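Local coordinates for putative fimbrium anchoring subunit Fim4B (Bacteroides ovatus, PDB 5CAG), which is a putative anchoring subunit of a fimbrium, a FimB/Mfa2-family protein predicted to be a lipoprotein of the bacterial outer membrane, at residues A[20-25]-A[53-58]; A[38-43]-A[70-75]. All coordinates share one frame; numbering follows the deposited sequence.

Contact 1: A[20-25]-A[53-58]; sequences VDIKLD and KYLSVR. With SO4 (sulfate ion), chain C.
The end of strand 51-56 and the turn leading into strand 59-62 close over strand 20-25, and Ile-22, Leu-24 and Leu-55 bury between strands of the N-terminal beta domain, whose family belongs to the transthyretin clan. The tight part surrounds Leu-24. Leu-24 N donates to Arg-58 O at 3.0 Å (N-H...O angle 161°); the N lies well above the carbonyl plane, not in line with either lone pair. Lys-23 CA makes a C-H...O contact with Arg-58 O at 3.6 Å. The Leu-24 side chain has CG anti to the carbonyl carbon (chi1 -61°), which brings CD1 to 3.3 Å from Val-57 O in the turn. That oxygen also accepts a hydrogen bond from Trp-26 NE1. Within the turn, Arg-58 N makes a weak hydrogen bond to Ser-56 OG.

The packing loosens toward Ile-22, where Leu-55 CD1 points at the flank of the Ile-22 CD1 methyl, 4.4 Å away. The polar side chains lie on the solvent side: Arg-58 NH1 stays 6.8 Å from Asp-25 OD1. The extended chain of Lys-53 ends at a sulfate, probably from the crystallisation liquor, with a weak NZ to O2 bond of 3.3 Å; NZ also donates to Glu-61 O.

Met-62 of strand 59-62 touches both Ile-22 and Leu-55, while Val-37 of strand 36-43 touches Leu-24 and Leu-55. Strand 20-25 pairs antiparallel with 59-62 along one edge, the Leu-24 to Arg-58 bond lying just before that strand in the chain, and parallel with 134-154 along the other; Trp-138 of 134-154 packs on Ile-22 and Leu-24.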
# COMPACT_ATOMS: atom_id res chain seq x y z
N VAL A 20 27.30 -1.64 9.89
CA VAL A 20 26.69 -0.39 9.44
C VAL A 20 25.83 0.18 10.57
O VAL A 20 25.46 -0.54 11.49
CB VAL A 20 25.92 -0.48 8.10
CG1 VAL A 20 26.83 -0.85 6.94
CG2 VAL A 20 24.74 -1.43 8.18
N ASP A 21 25.56 1.49 10.51
CA ASP A 21 24.75 2.18 11.50
C ASP A 21 23.71 3.01 10.76
O ASP A 21 24.03 4.05 10.15
CB ASP A 21 25.61 3.03 12.45
CG ASP A 21 24.91 3.62 13.68
OD1 ASP A 21 23.65 3.55 13.75
OD2 ASP A 21 25.61 4.20 14.53
N ILE A 22 22.47 2.53 10.78
CA ILE A 22 21.34 3.17 10.13
C ILE A 22 20.65 4.11 11.11
O ILE A 22 20.33 3.71 12.23
CB ILE A 22 20.38 2.10 9.55
CG1 ILE A 22 21.04 1.35 8.38
CG2 ILE A 22 19.02 2.69 9.14
CD1 ILE A 22 20.77 -0.14 8.36
N LYS A 23 20.48 5.37 10.70
CA LYS A 23 19.70 6.38 11.42
C LYS A 23 18.49 6.70 10.55
O LYS A 23 18.65 6.94 9.35
CB LYS A 23 20.50 7.63 11.78
CG LYS A 23 19.73 8.60 12.68
CD LYS A 23 20.24 10.05 12.56
CE LYS A 23 19.23 11.09 13.00
NZ LYS A 23 19.89 12.30 13.58
N LEU A 24 17.29 6.65 11.13
CA LEU A 24 16.06 6.92 10.39
C LEU A 24 15.44 8.21 10.86
O LEU A 24 15.31 8.42 12.07
CB LEU A 24 15.04 5.78 10.51
CG LEU A 24 15.46 4.41 9.97
CD1 LEU A 24 14.49 3.36 10.38
CD2 LEU A 24 15.55 4.41 8.48
N ASP A 25 15.11 9.08 9.92
CA ASP A 25 14.43 10.33 10.18
C ASP A 25 13.00 10.15 9.75
O ASP A 25 12.72 9.46 8.74
CB ASP A 25 15.10 11.52 9.48
CG ASP A 25 14.61 12.88 9.95
OD1 ASP A 25 13.99 12.95 11.05
OD2 ASP A 25 14.86 13.89 9.24
N LYS A 53 17.40 -7.99 9.28
CA LYS A 53 17.34 -7.53 10.67
C LYS A 53 16.13 -6.63 10.94
O LYS A 53 15.75 -5.83 10.10
CB LYS A 53 18.62 -6.80 11.12
CG LYS A 53 18.87 -6.95 12.62
CD LYS A 53 19.92 -6.00 13.19
CE LYS A 53 19.89 -6.05 14.70
NZ LYS A 53 20.96 -5.22 15.32
N TYR A 54 15.52 -6.79 12.13
CA TYR A 54 14.43 -5.96 12.63
C TYR A 54 15.11 -4.93 13.52
O TYR A 54 16.01 -5.28 14.30
CB TYR A 54 13.36 -6.78 13.37
CG TYR A 54 12.55 -7.69 12.47
CD1 TYR A 54 13.01 -8.96 12.15
CD2 TYR A 54 11.33 -7.29 11.96
CE1 TYR A 54 12.27 -9.80 11.32
CE2 TYR A 54 10.57 -8.13 11.13
CZ TYR A 54 11.05 -9.38 10.81
OH TYR A 54 10.32 -10.22 10.00
N LEU A 55 14.75 -3.65 13.33
CA LEU A 55 15.36 -2.49 13.99
C LEU A 55 14.37 -1.58 14.67
O LEU A 55 13.19 -1.59 14.32
CB LEU A 55 16.10 -1.66 12.95
CG LEU A 55 17.52 -2.04 12.60
CD1 LEU A 55 18.12 -0.98 11.72
CD2 LEU A 55 18.38 -2.21 13.85
N SER A 56 14.89 -0.73 15.58
CA SER A 56 14.12 0.31 16.28
C SER A 56 13.58 1.30 15.25
O SER A 56 14.20 1.45 14.18
CB SER A 56 15.01 1.04 17.29
OG SER A 56 14.43 2.23 17.81
N VAL A 57 12.47 1.99 15.55
CA VAL A 57 11.94 2.94 14.58
C VAL A 57 13.02 4.00 14.19
O VAL A 57 12.99 4.50 13.07
CB VAL A 57 10.64 3.58 15.10
CG1 VAL A 57 10.92 4.71 16.08
CG2 VAL A 57 9.78 4.06 13.95
N ARG A 58 14.00 4.26 15.07
CA ARG A 58 15.08 5.24 14.86
C ARG A 58 16.30 4.63 14.13
O ARG A 58 17.25 5.34 13.80
CB ARG A 58 15.54 5.84 16.21
CG ARG A 58 14.43 6.28 17.18
CD ARG A 58 13.77 7.62 16.83
NE ARG A 58 12.86 8.06 17.89
CZ ARG A 58 11.95 9.02 17.76
NH1 ARG A 58 11.80 9.65 16.60
NH2 ARG A 58 11.17 9.34 18.78
S SO4 C . 23.75 -8.21 14.11
O1 SO4 C . 24.49 -9.43 14.44
O2 SO4 C . 22.54 -8.14 14.94
O3 SO4 C . 24.58 -7.03 14.39
O4 SO4 C . 23.40 -8.25 12.67

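Contact 2: A[38-43]-A[70-75]; sequences RVIFYP and SVVVYN
An antiparallel beta ladder joins 38-43 to 70-75, neighbouring strands in the N-terminal beta domain of this FimB/Mfa2-family protein. Their directions differ by 165°, and the axes approach to 4.7 Å. Arg-38/Tyr-74, Ile-40/Val-72 and Tyr-42/Ser-70 are hydrogen-bonded pairs, each closed by two backbone N-H...O bonds; Val-39/Val-73 and Phe-41/Val-71 are the non-hydrogen-bonded pairs between them.

On the face of Arg-38, Ile-40 and Tyr-42, Tyr-74 CG is lodged between the backbone N and the carbonyl carbon (chi1 67°), and the ring leans across to Arg-38. Arg-38 NH1 donates to Tyr-74 OH at 2.8 Å, close to the guanidinium plane, and the two planar groups stand 76° apart. Arg-38 CB lies over one face of the phenol ring, and Ile-40 CD1 over one face of the guanidinium, offset toward its rim. Salt bridges from NH2 to Asp-52 and Glu-86 further fix this buried guanidinium and probably balance its charge. Val-72 CG2, likewise set between its backbone N and carbonyl carbon, lies 3.7 Å from Ile-40 CB and touches the edge of the Tyr-42 ring at CE1, 3.8 Å away. Tyr-42 OH bonds to Glu-86 O, and Ser-70 OG to Asp-123 O.

The opposite face is apolar. Both methyls of Val-71 cover one face of the Phe-41 ring, CG1 over its centre and CG2 in a CH-pi contact 4.0 Å from the centroid, nearer the CD2-CE2 side. Val-39 CG2 and Val-73 CG1 meet alongside at 3.9 Å.

Strand 51-56 pairs with the far edge of 36-43, and strand 118-127 with that of 67-75, making this ladder the middle of four neighbouring strands. Leu-125 from 118-127 and Trp-138 from 134-154 pack against the apolar face.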
# COMPACT_ATOMS: atom_id res chain seq x y z
N ARG A 38 11.96 -3.47 9.26
CA ARG A 38 12.72 -4.63 8.83
C ARG A 38 13.64 -4.18 7.71
O ARG A 38 13.21 -3.38 6.87
CB ARG A 38 11.83 -5.79 8.37
CG ARG A 38 12.58 -7.13 8.36
CD ARG A 38 12.11 -7.97 7.21
NE ARG A 38 12.44 -9.39 7.32
CZ ARG A 38 11.76 -10.35 6.71
NH1 ARG A 38 10.68 -10.05 5.98
NH2 ARG A 38 12.12 -11.62 6.84
N VAL A 39 14.91 -4.61 7.75
CA VAL A 39 15.93 -4.22 6.77
C VAL A 39 16.46 -5.48 6.10
O VAL A 39 16.91 -6.41 6.79
CB VAL A 39 17.07 -3.39 7.41
CG1 VAL A 39 18.05 -2.92 6.35
CG2 VAL A 39 16.56 -2.21 8.23
N ILE A 40 16.39 -5.54 4.77
CA ILE A 40 16.92 -6.72 4.08
C ILE A 40 17.93 -6.29 3.06
O ILE A 40 17.67 -5.39 2.26
CB ILE A 40 15.86 -7.67 3.46
CG1 ILE A 40 14.71 -7.97 4.41
CG2 ILE A 40 16.52 -8.97 3.01
CD1 ILE A 40 13.48 -8.41 3.68
N PHE A 41 19.08 -6.95 3.07
CA PHE A 41 20.18 -6.73 2.16
C PHE A 41 20.30 -7.92 1.21
O PHE A 41 20.72 -8.98 1.64
CB PHE A 41 21.47 -6.57 2.98
CG PHE A 41 21.72 -5.18 3.52
CD1 PHE A 41 21.08 -4.74 4.67
CD2 PHE A 41 22.63 -4.34 2.91
CE1 PHE A 41 21.35 -3.47 5.19
CE2 PHE A 41 22.88 -3.07 3.41
CZ PHE A 41 22.26 -2.65 4.56
N TYR A 42 19.89 -7.77 -0.06
CA TYR A 42 19.99 -8.87 -1.00
C TYR A 42 21.33 -8.77 -1.73
O TYR A 42 21.59 -7.77 -2.42
CB TYR A 42 18.81 -8.93 -1.98
CG TYR A 42 17.45 -9.05 -1.31
CD1 TYR A 42 16.74 -7.91 -0.94
CD2 TYR A 42 16.87 -10.29 -1.10
CE1 TYR A 42 15.48 -8.01 -0.35
CE2 TYR A 42 15.61 -10.40 -0.51
CZ TYR A 42 14.92 -9.26 -0.14
OH TYR A 42 13.69 -9.36 0.47
N PRO A 43 22.23 -9.76 -1.58
CA PRO A 43 23.51 -9.69 -2.28
C PRO A 43 23.32 -9.89 -3.78
O PRO A 43 22.49 -10.71 -4.19
CB PRO A 43 24.31 -10.81 -1.64
CG PRO A 43 23.30 -11.80 -1.24
CD PRO A 43 22.11 -11.02 -0.82
N SER A 70 21.19 -5.03 -2.86
CA SER A 70 19.93 -4.36 -3.12
C SER A 70 19.31 -4.25 -1.73
O SER A 70 19.45 -5.19 -0.96
CB SER A 70 19.10 -5.16 -4.11
OG SER A 70 19.65 -5.12 -5.41
N VAL A 71 18.75 -3.10 -1.34
CA VAL A 71 18.25 -2.99 0.04
C VAL A 71 16.75 -2.67 0.08
O VAL A 71 16.25 -1.96 -0.81
CB VAL A 71 19.06 -1.93 0.85
CG1 VAL A 71 18.65 -1.90 2.32
CG2 VAL A 71 20.56 -2.17 0.73
N VAL A 72 16.05 -3.16 1.12
CA VAL A 72 14.64 -2.84 1.38
C VAL A 72 14.48 -2.52 2.87
O VAL A 72 15.08 -3.18 3.72
CB VAL A 72 13.56 -3.87 0.92
CG1 VAL A 72 13.52 -4.03 -0.58
CG2 VAL A 72 13.72 -5.21 1.61
N VAL A 73 13.68 -1.49 3.17
CA VAL A 73 13.36 -1.11 4.55
C VAL A 73 11.89 -0.82 4.59
O VAL A 73 11.43 0.08 3.87
CB VAL A 73 14.17 0.08 5.12
CG1 VAL A 73 13.91 0.21 6.62
CG2 VAL A 73 15.65 -0.06 4.84
N TYR A 74 11.15 -1.56 5.41
CA TYR A 74 9.72 -1.30 5.52
C TYR A 74 9.29 -1.50 6.98
O TYR A 74 10.01 -2.13 7.74
CB TYR A 74 8.94 -2.18 4.53
CG TYR A 74 9.00 -3.66 4.85
CD1 TYR A 74 8.08 -4.25 5.72
CD2 TYR A 74 9.96 -4.49 4.26
CE1 TYR A 74 8.13 -5.61 6.01
CE2 TYR A 74 10.02 -5.86 4.57
CZ TYR A 74 9.11 -6.41 5.45
OH TYR A 74 9.14 -7.75 5.76
N ASN A 75 8.13 -0.93 7.36
CA ASN A 75 7.61 -1.09 8.72
C ASN A 75 6.91 -2.46 8.82
O ASN A 75 6.08 -2.83 7.98
CB ASN A 75 6.70 0.06 9.09
CG ASN A 75 5.54 0.28 8.17
OD1 ASN A 75 5.69 0.50 6.95
ND2 ASN A 75 4.35 0.26 8.75

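Overall arrangement
From the N terminus the chain runs through strand 20-25, then strand 36-43, then strand 51-56, whose end and following turn come back to 20-25; contact 1 closes this first loop. After strand 59-62, strand 67-75 returns to 36-43, and contact 2 closes the second. Because 38-43 lies within the first loop and 70-75 beyond it, the two closures cross. Their centres are 11 Å apart, joined through the pairing of strands 36-43 and 51-56: Lys-53 O probably accepts a hydrogen bond from Val-39 N at 2.8 Å. Together they tie strand 20-25, paired with 134-154, to the succession 51-56, 36-43, 67-75 and 118-127.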